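Local atomic coordinates of zebrafish RNase5 (Danio rerio, PDB entry 3LJE), a protein that probably cleaves RNA, as a member of the pancreatic ribonuclease family grouped with the fish RNases and angiogenins. Residues A[9-14]-A[113-118]; A[16-21]-A[47-52]; A[51-56]-A[79-84]. All coordinates share one frame; numbering follows the deposited sequence. Where two conformers were deposited one is given.

How the interactions relate
Along the chain, helix 8-18 serves interaction 1 with its first two turns and interaction 2 with its last turn, strand 48-52 serves interactions 2 and 3, and strand 115-119 closes interaction 1 last. The sequence between 9-14 and 113-118 contains both other contacts. Centre to centre, interactions 2 and 3 lie about 8 Å apart, 1 and 2 about 13 Å, and 1 and 3 about 16 Å. All three reach one antiparallel sheet, and F14 links them by packing on V19 and I52. Interactions 2 and 3 share F51 and I52. Interactions 1 and 2 hold helix 8-18 to the sheet, as in pancreatic ribonucleases, with H18 and H118 beside one sulfate; 3 pairs two strands.

Interaction 1: residues A[9-14]-A[113-118]; sequences PRYQKF and KGWPVH
Y11 and W115 form a T-shaped pair: the edge of the indole meets the face of the tyrosine ring, with six-membered ring centroids 5.2 Å apart and planes at 67°. CE3 of W115 makes the closest approach, 3.7 Å from CE1 of Y11. P116, in the strand, meets both helix aromatics. P116 CD lies beside the Y11 ring, while P116 CB sits over the face of the F14 ring, 3.8 Å from its centroid, in a CH-pi contact. F14 reaches it because its CG stands anti to the backbone N (chi1 171°).

Polar contacts are few, and no direct hydrogen bond crosses. P116 O faces the edge of the Y11 ring, 3.4 Å from CD1, and takes a CA-H...O contact from Y11 CA; buried here, it has no hydrogen-bond donor. One water donates to R10 O and V117 O at 2.7 Å each, bridging helix and strand. The R10 guanidinium lies with one face over V117, R10 NH1 coming to 3.7 Å from V117 CG2, while NH2 forms a salt bridge with D112.

V117 and H118 both face G110 in a classic beta bulge. Crossing at 75° between the short segment axes, helix 8-18 packs by its aromatic residues on strand 115-119, as the N-terminal helix does on the sheet of the pancreatic ribonuclease fold.

Interaction 2: residues A[16-21]-A[47-52]; sequences RQHVDA and EVNTFI. With ACT (acetate ion), chain B; SO4 (sulfate ion), chain C.
H18 is gripped at both ring nitrogens, both bonds lying close to the ring plane. H18 ND1 donates to T50 O at 2.7 Å, almost straight (170°), and H18 NE2 donates to O4 of a sulfate at 2.8 Å. With CG anti to the carbonyl carbon (chi1 -60°), the ring lies against strand 48-52, and Q17 CB covers part of one face. The sulfate, probably from the crystallisation liquor, is also bound by K46 and the backbone N of Y119.

N49 adds a side-chain bond: N49 ND2 donates to Q17 O at 2.8 Å, nearly along the C=O axis and within the plane of the amide. N49 OD1, bonded to K46, comes 3.2 Å from H18 CE1, the amide plane only 18° from the imidazole. The F51 ring carries N49 ND2 over one face and approaches Q17 O with F51 CE1, at 3.3 Å.

Backbone bonds join the chain where it leaves the helix: I52 N to H18 O at 2.7 Å, and D20 N to I52 O, forming a single bridge between V19 and I52. R16 NH2 donates to an oxygen of an acetate, probably also from the liquor.

An alanine in place of H18 would probably leave T50 O without its donor and the sulfate with one bond fewer.

The bond from H18 ND1 to T50 O would hold the rotation of the ring, with NE2 turned to the anion beside K46, consistent with a phosphate-binding active site as in pancreatic ribonucleases.

Interaction 3: residues A[51-56]-A[79-84]; sequences FIQATK and PFPVVT. With SO4 (sulfate ion), chain D.
Q53 is the centre of an inverse gamma turn just where strand 48-52 ends, yet Q53 N still donates to P81 O across the contact at 2.8 Å. The turn is closed by a weak bond from A54 N to I52 O. Extended beyond CG, the Q53 side chain runs across those of P81 and V83: Q53 OE1 lies 3.5 Å from P81 CB, and the amide end touches V83, Q53 NE2 3.6 Å from V83 CG2. NE2 finds its hydrogen-bond acceptor elsewhere, in M23 O. P81 CG in turn rests 3.4 Å from the carbonyl oxygen of Q53.

Before the turn the pairing is regular. F51 and V83 are an antiparallel hydrogen-bonded pair, with F51 N to V83 O at 2.8 Å and V83 N to F51 O at 2.9 Å; I52 and V82 make the adjoining non-hydrogen-bonded pair. Strand 80-89 pairs in addition with strand 97-112, and these strands belong to the antiparallel sheet of the pancreatic ribonuclease fold.

The side chains divide by face. V83 shares one face with F51, where M23 touches both. I52 and V82 share the other. F80 lies beside I52, whose CG2 comes 3.6 Å from F80 CD2, and beyond the strand end A54 CB meets the same ring at its edge. I59 of helix 56-60 touches I52, A54 and F80, and R58 makes a cation-pi contact with F80. T55, at the N-cap of that helix, bonds R58 N through T55 OG1, which also donates to O3 of a second sulfate, probably from the crystallisation liquor, at 2.6 Å.

Interaction 1: residues A[9-14]-A[113-118]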
loop_
_atom_site.group_PDB
_atom_site.type_symbol
_atom_site.label_atom_id
_atom_site.label_comp_id
_atom_site.label_asym_id
_atom_site.label_seq_id
_atom_site.Cartn_x
_atom_site.Cartn_y
_atom_site.Cartn_z
ATOM N N PRO A 9 -13.325 -7.244 -0.862
ATOM C CA PRO A 9 -12.095 -8.055 -0.881
ATOM C C PRO A 9 -10.827 -7.247 -1.266
ATOM O O PRO A 9 -9.762 -7.353 -0.611
ATOM C CB PRO A 9 -12.408 -9.176 -1.921
ATOM C CG PRO A 9 -13.983 -9.352 -1.765
ATOM C CD PRO A 9 -14.343 -7.804 -1.790
ATOM N N ARG A 10 -10.996 -6.398 -2.269
ATOM C CA ARG A 10 -9.878 -5.585 -2.763
ATOM C C ARG A 10 -9.516 -4.496 -1.785
ATOM O O ARG A 10 -8.285 -4.166 -1.601
ATOM C CB ARG A 10 -10.185 -4.997 -4.134
ATOM C CG ARG A 10 -9.831 -6.035 -5.260
ATOM C CD ARG A 10 -10.025 -5.419 -6.651
ATOM N NE ARG A 10 -11.425 -4.994 -6.659
ATOM C CZ ARG A 10 -11.896 -3.925 -7.326
ATOM N NH1 ARG A 10 -11.071 -3.165 -8.065
ATOM N NH2 ARG A 10 -13.189 -3.616 -7.203
ATOM N N TYR A 11 -10.530 -3.942 -1.172
ATOM C CA TYR A 11 -10.318 -2.885 -0.207
ATOM C C TYR A 11 -9.602 -3.458 1.039
ATOM O O TYR A 11 -8.669 -2.864 1.615
ATOM C CB TYR A 11 -11.680 -2.346 0.199
ATOM C CG TYR A 11 -11.670 -1.489 1.409
ATOM C CD1 TYR A 11 -11.092 -0.206 1.389
ATOM C CD2 TYR A 11 -12.266 -1.936 2.590
ATOM C CE1 TYR A 11 -11.133 0.608 2.516
ATOM C CE2 TYR A 11 -12.306 -1.144 3.733
ATOM C CZ TYR A 11 -11.754 0.121 3.714
ATOM O OH TYR A 11 -11.804 0.924 4.863
ATOM N N GLN A 12 -10.066 -4.619 1.498
ATOM C CA GLN A 12 -9.399 -5.177 2.671
ATOM C C GLN A 12 -7.939 -5.509 2.343
ATOM O O GLN A 12 -7.023 -5.371 3.192
ATOM C CB GLN A 12 -10.140 -6.475 3.163
ATOM C CG GLN A 12 -11.597 -6.250 3.637
ATOM C CD GLN A 12 -11.561 -5.329 4.805
ATOM O OE1 GLN A 12 -10.557 -5.344 5.518
ATOM N NE2 GLN A 12 -12.599 -4.485 5.011
ATOM N N LYS A 13 -7.683 -6.052 1.150
ATOM C CA LYS A 13 -6.326 -6.368 0.773
ATOM C C LYS A 13 -5.481 -5.045 0.701
ATOM O O LYS A 13 -4.330 -5.011 1.065
ATOM C CB LYS A 13 -6.346 -7.028 -0.587
ATOM C CG LYS A 13 -4.885 -7.432 -1.096
ATOM C CD LYS A 13 -4.962 -8.388 -2.316
ATOM C CE LYS A 13 -3.619 -8.627 -2.905
ATOM N NZ LYS A 13 -3.781 -9.762 -3.952
ATOM N N PHE A 14 -6.106 -3.978 0.229
ATOM C CA PHE A 14 -5.350 -2.680 0.157
ATOM C C PHE A 14 -4.977 -2.239 1.593
ATOM O O PHE A 14 -3.881 -1.727 1.858
ATOM C CB PHE A 14 -6.293 -1.647 -0.498
ATOM C CG PHE A 14 -5.758 -0.231 -0.460
ATOM C CD1 PHE A 14 -4.858 0.209 -1.450
ATOM C CD2 PHE A 14 -6.116 0.631 0.636
ATOM C CE1 PHE A 14 -4.299 1.542 -1.344
ATOM C CE2 PHE A 14 -5.564 1.926 0.736
ATOM C CZ PHE A 14 -4.660 2.381 -0.259
ATOM N N LYS A 113 -16.045 2.917 -6.356
ATOM C CA LYS A 113 -17.216 3.400 -5.620
ATOM C C LYS A 113 -16.846 4.145 -4.321
ATOM O O LYS A 113 -17.569 4.018 -3.340
ATOM C CB LYS A 113 -18.165 2.233 -5.274
ATOM C CG LYS A 113 -18.844 1.492 -6.532
ATOM C CD LYS A 113 -19.565 0.182 -6.106
ATOM C CE LYS A 113 -19.730 -0.850 -7.237
ATOM N NZ LYS A 113 -18.380 -1.225 -7.946
ATOM N N GLY A 114 -15.765 4.940 -4.361
ATOM C CA GLY A 114 -15.319 5.738 -3.241
ATOM C C GLY A 114 -14.325 5.003 -2.297
ATOM O O GLY A 114 -13.899 5.589 -1.260
ATOM N N TRP A 115 -14.004 3.737 -2.581
ATOM C CA TRP A 115 -13.055 3.002 -1.641
ATOM C C TRP A 115 -11.747 2.716 -2.314
ATOM O O TRP A 115 -11.712 2.342 -3.510
ATOM C CB TRP A 115 -13.634 1.645 -1.238
ATOM C CG TRP A 115 -14.961 1.771 -0.599
ATOM C CD1 TRP A 115 -16.216 1.707 -1.211
ATOM C CD2 TRP A 115 -15.187 2.120 0.752
ATOM N NE1 TRP A 115 -17.197 2.009 -0.286
ATOM C CE2 TRP A 115 -16.604 2.259 0.924
ATOM C CE3 TRP A 115 -14.339 2.334 1.839
ATOM C CZ2 TRP A 115 -17.173 2.604 2.163
ATOM C CZ3 TRP A 115 -14.874 2.679 3.060
ATOM C CH2 TRP A 115 -16.287 2.814 3.223
ATOM N N PRO A 116 -10.633 2.800 -1.558
ATOM C CA PRO A 116 -9.347 2.509 -2.227
ATOM C C PRO A 116 -9.144 0.998 -2.458
ATOM O O PRO A 116 -9.337 0.198 -1.523
ATOM C CB PRO A 116 -8.290 3.051 -1.257
ATOM C CG PRO A 116 -9.027 2.909 0.194
ATOM C CD PRO A 116 -10.505 3.272 -0.163
ATOM N N VAL A 117 -8.723 0.615 -3.664
ATOM C CA VAL A 117 -8.522 -0.818 -3.959
ATOM C C VAL A 117 -7.165 -1.103 -4.519
ATOM O O VAL A 117 -6.834 -2.281 -4.804
ATOM C CB VAL A 117 -9.644 -1.246 -5.019
ATOM C CG1 VAL A 117 -10.979 -1.186 -4.302
ATOM C CG2 VAL A 117 -9.619 -0.256 -6.246
ATOM N N HIS A 118 -6.330 -0.063 -4.757
ATOM C CA HIS A 118 -5.049 -0.349 -5.345
ATOM C C HIS A 118 -4.113 0.820 -5.043
ATOM O O HIS A 118 -4.562 1.960 -4.975
ATOM C CB HIS A 118 -5.268 -0.497 -6.901
ATOM C CG HIS A 118 -4.017 -0.520 -7.700
ATOM N ND1 HIS A 118 -3.205 -1.639 -7.788
ATOM C CD2 HIS A 118 -3.409 0.457 -8.446
ATOM C CE1 HIS A 118 -2.152 -1.362 -8.548
ATOM N NE2 HIS A 118 -2.250 -0.102 -8.959
HETATM O O HOH W 1 -6.230 -4.461 -3.305
#

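Interaction 2: residues A[16-21]-A[47-52]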
loop_
_atom_site.group_PDB
_atom_site.type_symbol
_atom_site.label_atom_id
_atom_site.label_comp_id
_atom_site.label_asym_id
_atom_site.label_seq_id
_atom_site.Cartn_x
_atom_site.Cartn_y
_atom_site.Cartn_z
ATOM N N ARG A 16 -4.509 -4.077 4.224
ATOM C CA ARG A 16 -3.475 -4.958 4.698
ATOM C C ARG A 16 -2.149 -4.688 4.072
ATOM O O ARG A 16 -1.098 -4.682 4.749
ATOM C CB ARG A 16 -3.881 -6.446 4.427
ATOM C CG ARG A 16 -2.691 -7.435 4.684
ATOM C CD ARG A 16 -3.070 -8.945 4.692
ATOM N NE ARG A 16 -3.651 -9.348 3.394
ATOM C CZ ARG A 16 -2.937 -9.697 2.322
ATOM N NH1 ARG A 16 -1.567 -9.754 2.341
ATOM N NH2 ARG A 16 -3.594 -9.885 1.187
ATOM N N GLN A 17 -2.135 -4.469 2.780
ATOM C CA GLN A 17 -0.833 -4.300 2.180
ATOM C C GLN A 17 -0.272 -2.873 2.168
ATOM O O GLN A 17 0.932 -2.725 1.997
ATOM C CB GLN A 17 -0.927 -4.701 0.699
ATOM C CG GLN A 17 -1.351 -6.157 0.492
ATOM C CD GLN A 17 -1.288 -6.486 -0.994
ATOM O OE1 GLN A 17 -0.653 -7.463 -1.388
ATOM N NE2 GLN A 17 -1.906 -5.682 -1.805
ATOM N N HIS A 18 -1.155 -1.878 2.315
ATOM C CA HIS A 18 -0.709 -0.504 2.127
ATOM C C HIS A 18 -1.052 0.546 3.156
ATOM O O HIS A 18 -0.657 1.740 2.980
ATOM C CB HIS A 18 -1.220 0.008 0.735
ATOM C CG HIS A 18 -0.703 -0.827 -0.403
ATOM N ND1 HIS A 18 0.635 -0.890 -0.714
ATOM C CD2 HIS A 18 -1.335 -1.694 -1.245
ATOM C CE1 HIS A 18 0.830 -1.745 -1.714
ATOM N NE2 HIS A 18 -0.343 -2.253 -2.059
ATOM N N VAL A 19 -1.687 0.154 4.245
ATOM C CA VAL A 19 -2.079 1.164 5.229
ATOM C C VAL A 19 -1.501 0.780 6.593
ATOM O O VAL A 19 -1.868 -0.292 7.186
ATOM C CB VAL A 19 -3.629 1.237 5.353
ATOM C CG1 VAL A 19 -4.070 2.311 6.353
ATOM C CG2 VAL A 19 -4.308 1.641 3.947
ATOM N N ASP A 20 -0.583 1.608 7.085
ATOM C CA ASP A 20 -0.077 1.309 8.425
ATOM C C ASP A 20 0.612 2.613 9.000
ATOM O O ASP A 20 1.757 2.932 8.686
ATOM C CB ASP A 20 0.985 0.177 8.383
ATOM C CG ASP A 20 1.392 -0.216 9.793
ATOM O OD1 ASP A 20 1.955 -1.318 9.948
ATOM O OD2 ASP A 20 1.082 0.587 10.728
ATOM N N ALA A 21 -0.151 3.358 9.799
ATOM C CA ALA A 21 0.371 4.633 10.360
ATOM C C ALA A 21 1.607 4.453 11.195
ATOM O O ALA A 21 2.350 5.423 11.373
ATOM C CB ALA A 21 -0.726 5.326 11.291
ATOM N N GLU A 47 8.711 -7.683 -4.774
ATOM C CA GLU A 47 9.821 -6.764 -5.002
ATOM C C GLU A 47 9.709 -5.409 -4.267
ATOM O O GLU A 47 10.697 -4.918 -3.737
ATOM C CB GLU A 47 9.913 -6.473 -6.539
ATOM C CG GLU A 47 10.279 -7.609 -7.332
ATOM C CD GLU A 47 11.793 -7.902 -7.278
ATOM O OE1 GLU A 47 12.178 -8.962 -7.798
ATOM O OE2 GLU A 47 12.592 -7.099 -6.759
ATOM N N VAL A 48 8.530 -4.800 -4.289
ATOM C CA VAL A 48 8.404 -3.397 -3.723
ATOM C C VAL A 48 7.038 -3.277 -3.094
ATOM O O VAL A 48 6.017 -3.708 -3.669
ATOM C CB VAL A 48 8.775 -2.285 -4.724
ATOM C CG1 VAL A 48 8.490 -0.917 -4.127
ATOM C CG2 VAL A 48 10.246 -2.385 -5.134
ATOM N N ASN A 49 6.947 -2.698 -1.869
ATOM C CA ASN A 49 5.606 -2.533 -1.352
ATOM C C ASN A 49 5.648 -1.308 -0.426
ATOM O O ASN A 49 6.426 -1.243 0.548
ATOM C CB ASN A 49 5.199 -3.770 -0.519
ATOM C CG ASN A 49 3.763 -3.680 -0.033
ATOM O OD1 ASN A 49 2.836 -4.047 -0.761
ATOM N ND2 ASN A 49 3.561 -3.119 1.198
ATOM N N THR A 50 4.786 -0.352 -0.748
ATOM C CA THR A 50 4.739 0.802 0.091
ATOM C C THR A 50 3.607 0.781 1.118
ATOM O O THR A 50 2.433 0.535 0.802
ATOM C CB THR A 50 4.534 2.068 -0.878
ATOM O OG1 THR A 50 5.642 2.054 -1.751
ATOM C CG2 THR A 50 4.369 3.443 -0.037
ATOM N N PHE A 51 3.947 1.238 2.334
ATOM C CA PHE A 51 2.962 1.445 3.385
ATOM C C PHE A 51 2.727 2.957 3.585
ATOM O O PHE A 51 3.680 3.711 3.825
ATOM C CB PHE A 51 3.504 0.868 4.725
ATOM C CG PHE A 51 3.667 -0.627 4.647
ATOM C CD1 PHE A 51 2.519 -1.453 4.889
ATOM C CD2 PHE A 51 4.916 -1.203 4.312
ATOM C CE1 PHE A 51 2.664 -2.894 4.781
ATOM C CE2 PHE A 51 5.042 -2.613 4.241
ATOM C CZ PHE A 51 3.926 -3.435 4.470
ATOM N N ILE A 52 1.486 3.365 3.454
ATOM C CA ILE A 52 1.141 4.768 3.626
ATOM C C ILE A 52 0.965 4.921 5.159
ATOM O O ILE A 52 0.155 4.201 5.815
ATOM C CB ILE A 52 -0.198 5.087 2.967
ATOM C CG1 ILE A 52 -0.104 4.752 1.428
ATOM C CG2 ILE A 52 -0.580 6.624 3.257
ATOM C CD1 ILE A 52 -1.606 4.664 0.827
HETATM C C ACT B . -0.856 -11.338 -0.939
HETATM O O ACT B . -2.045 -11.575 -0.632
HETATM O OXT ACT B . -0.280 -10.238 -0.784
HETATM C CH3 ACT B . -0.051 -12.481 -1.559
HETATM S S SO4 C . -1.157 -3.334 -5.285
HETATM O O1 SO4 C . 0.039 -2.523 -5.960
HETATM O O2 SO4 C . -2.335 -2.451 -4.770
HETATM O O3 SO4 C . -1.688 -4.342 -6.295
HETATM O O4 SO4 C . -0.452 -4.139 -4.117
#

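Interaction 3: residues A[51-56]-A[79-84]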
loop_
_atom_site.group_PDB
_atom_site.type_symbol
_atom_site.label_atom_id
_atom_site.label_comp_id
_atom_site.label_asym_id
_atom_site.label_seq_id
_atom_site.Cartn_x
_atom_site.Cartn_y
_atom_site.Cartn_z
ATOM N N PHE A 51 3.947 1.238 2.334
ATOM C CA PHE A 51 2.962 1.445 3.385
ATOM C C PHE A 51 2.727 2.957 3.585
ATOM O O PHE A 51 3.680 3.711 3.825
ATOM C CB PHE A 51 3.504 0.868 4.725
ATOM C CG PHE A 51 3.667 -0.627 4.647
ATOM C CD1 PHE A 51 2.519 -1.453 4.889
ATOM C CD2 PHE A 51 4.916 -1.203 4.312
ATOM C CE1 PHE A 51 2.664 -2.894 4.781
ATOM C CE2 PHE A 51 5.042 -2.613 4.241
ATOM C CZ PHE A 51 3.926 -3.435 4.470
ATOM N N ILE A 52 1.486 3.365 3.454
ATOM C CA ILE A 52 1.141 4.768 3.626
ATOM C C ILE A 52 0.965 4.921 5.159
ATOM O O ILE A 52 0.155 4.201 5.815
ATOM C CB ILE A 52 -0.198 5.087 2.967
ATOM C CG1 ILE A 52 -0.104 4.752 1.428
ATOM C CG2 ILE A 52 -0.580 6.624 3.257
ATOM C CD1 ILE A 52 -1.606 4.664 0.827
ATOM N N GLN A 53 1.660 5.922 5.722
ATOM C CA GLN A 53 1.559 6.170 7.208
ATOM C C GLN A 53 0.408 7.022 7.572
ATOM O O GLN A 53 0.557 8.167 7.972
ATOM C CB GLN A 53 2.921 6.755 7.694
ATOM C CG GLN A 53 4.035 5.746 7.556
ATOM C CD GLN A 53 5.361 6.463 7.842
ATOM O OE1 GLN A 53 5.684 7.424 7.074
ATOM N NE2 GLN A 53 6.172 5.997 8.890
ATOM N N ALA A 54 -0.785 6.484 7.416
ATOM C CA ALA A 54 -1.966 7.263 7.731
ATOM C C ALA A 54 -3.106 6.355 8.061
ATOM O O ALA A 54 -2.987 5.148 7.931
ATOM C CB ALA A 54 -2.334 8.168 6.565
ATOM N N THR A 55 -4.231 6.929 8.514
ATOM C CA THR A 55 -5.409 6.123 8.838
ATOM C C THR A 55 -6.157 5.755 7.582
ATOM O O THR A 55 -6.087 6.442 6.549
ATOM C CB THR A 55 -6.444 6.875 9.721
ATOM O OG1 THR A 55 -6.954 7.999 8.962
ATOM C CG2 THR A 55 -5.810 7.421 11.008
ATOM N N LYS A 56 -6.912 4.673 7.646
ATOM C CA LYS A 56 -7.675 4.309 6.458
ATOM C C LYS A 56 -8.679 5.369 6.097
ATOM O O LYS A 56 -8.897 5.628 4.903
ATOM C CB LYS A 56 -8.421 2.985 6.644
ATOM C CG LYS A 56 -9.314 2.986 7.880
ATOM C CD LYS A 56 -9.998 1.622 7.981
ATOM C CE LYS A 56 -11.036 1.580 9.135
ATOM N NZ LYS A 56 -11.450 0.117 9.240
ATOM N N PRO A 79 1.225 15.762 -0.359
ATOM C CA PRO A 79 2.093 14.588 -0.083
ATOM C C PRO A 79 1.533 13.778 1.107
ATOM O O PRO A 79 0.772 14.309 1.959
ATOM C CB PRO A 79 3.460 15.223 0.346
ATOM C CG PRO A 79 3.448 16.636 -0.318
ATOM C CD PRO A 79 1.982 17.056 -0.194
ATOM N N PHE A 80 1.820 12.495 1.084
ATOM C CA PHE A 80 1.467 11.662 2.256
ATOM C C PHE A 80 2.763 11.100 2.674
ATOM O O PHE A 80 3.691 10.900 1.877
ATOM C CB PHE A 80 0.533 10.422 1.908
ATOM C CG PHE A 80 -0.906 10.719 2.035
ATOM C CD1 PHE A 80 -1.570 11.684 1.193
ATOM C CD2 PHE A 80 -1.691 10.045 2.987
ATOM C CE1 PHE A 80 -2.906 11.888 1.315
ATOM C CE2 PHE A 80 -3.016 10.284 3.075
ATOM C CZ PHE A 80 -3.659 11.196 2.243
ATOM N N PRO A 81 2.880 10.801 3.991
ATOM C CA PRO A 81 4.068 10.129 4.480
ATOM C C PRO A 81 4.031 8.668 4.113
ATOM O O PRO A 81 3.027 7.992 4.342
ATOM C CB PRO A 81 4.018 10.303 5.991
ATOM C CG PRO A 81 2.549 10.347 6.305
ATOM C CD PRO A 81 1.831 10.614 5.008
ATOM N N VAL A 82 5.102 8.126 3.596
ATOM C CA VAL A 82 5.128 6.708 3.258
ATOM C C VAL A 82 6.445 6.059 3.603
ATOM O O VAL A 82 7.479 6.715 3.678
ATOM C CB VAL A 82 4.893 6.398 1.718
ATOM C CG1 VAL A 82 3.482 7.068 1.244
ATOM C CG2 VAL A 82 6.138 6.907 0.838
ATOM N N VAL A 83 6.388 4.733 3.795
ATOM C CA VAL A 83 7.610 3.950 3.940
ATOM C C VAL A 83 7.566 2.919 2.834
ATOM O O VAL A 83 6.584 2.126 2.755
ATOM C CB VAL A 83 7.690 3.204 5.310
ATOM C CG1 VAL A 83 8.769 1.999 5.165
ATOM C CG2 VAL A 83 7.991 4.224 6.394
ATOM N N THR A 84 8.550 2.949 1.944
ATOM C CA THR A 84 8.651 1.962 0.870
ATOM C C THR A 84 9.642 0.852 1.174
ATOM O O THR A 84 10.836 1.140 1.526
ATOM C CB THR A 84 9.053 2.637 -0.460
ATOM O OG1 THR A 84 8.017 3.585 -0.788
ATOM C CG2 THR A 84 9.151 1.602 -1.563
HETATM S S SO4 D . -7.266 11.021 10.941
HETATM O O1 SO4 D . -6.079 11.426 10.150
HETATM O O2 SO4 D . -8.127 12.234 11.139
HETATM O O3 SO4 D . -8.081 9.931 10.293
HETATM O O4 SO4 D . -6.636 10.565 12.201
#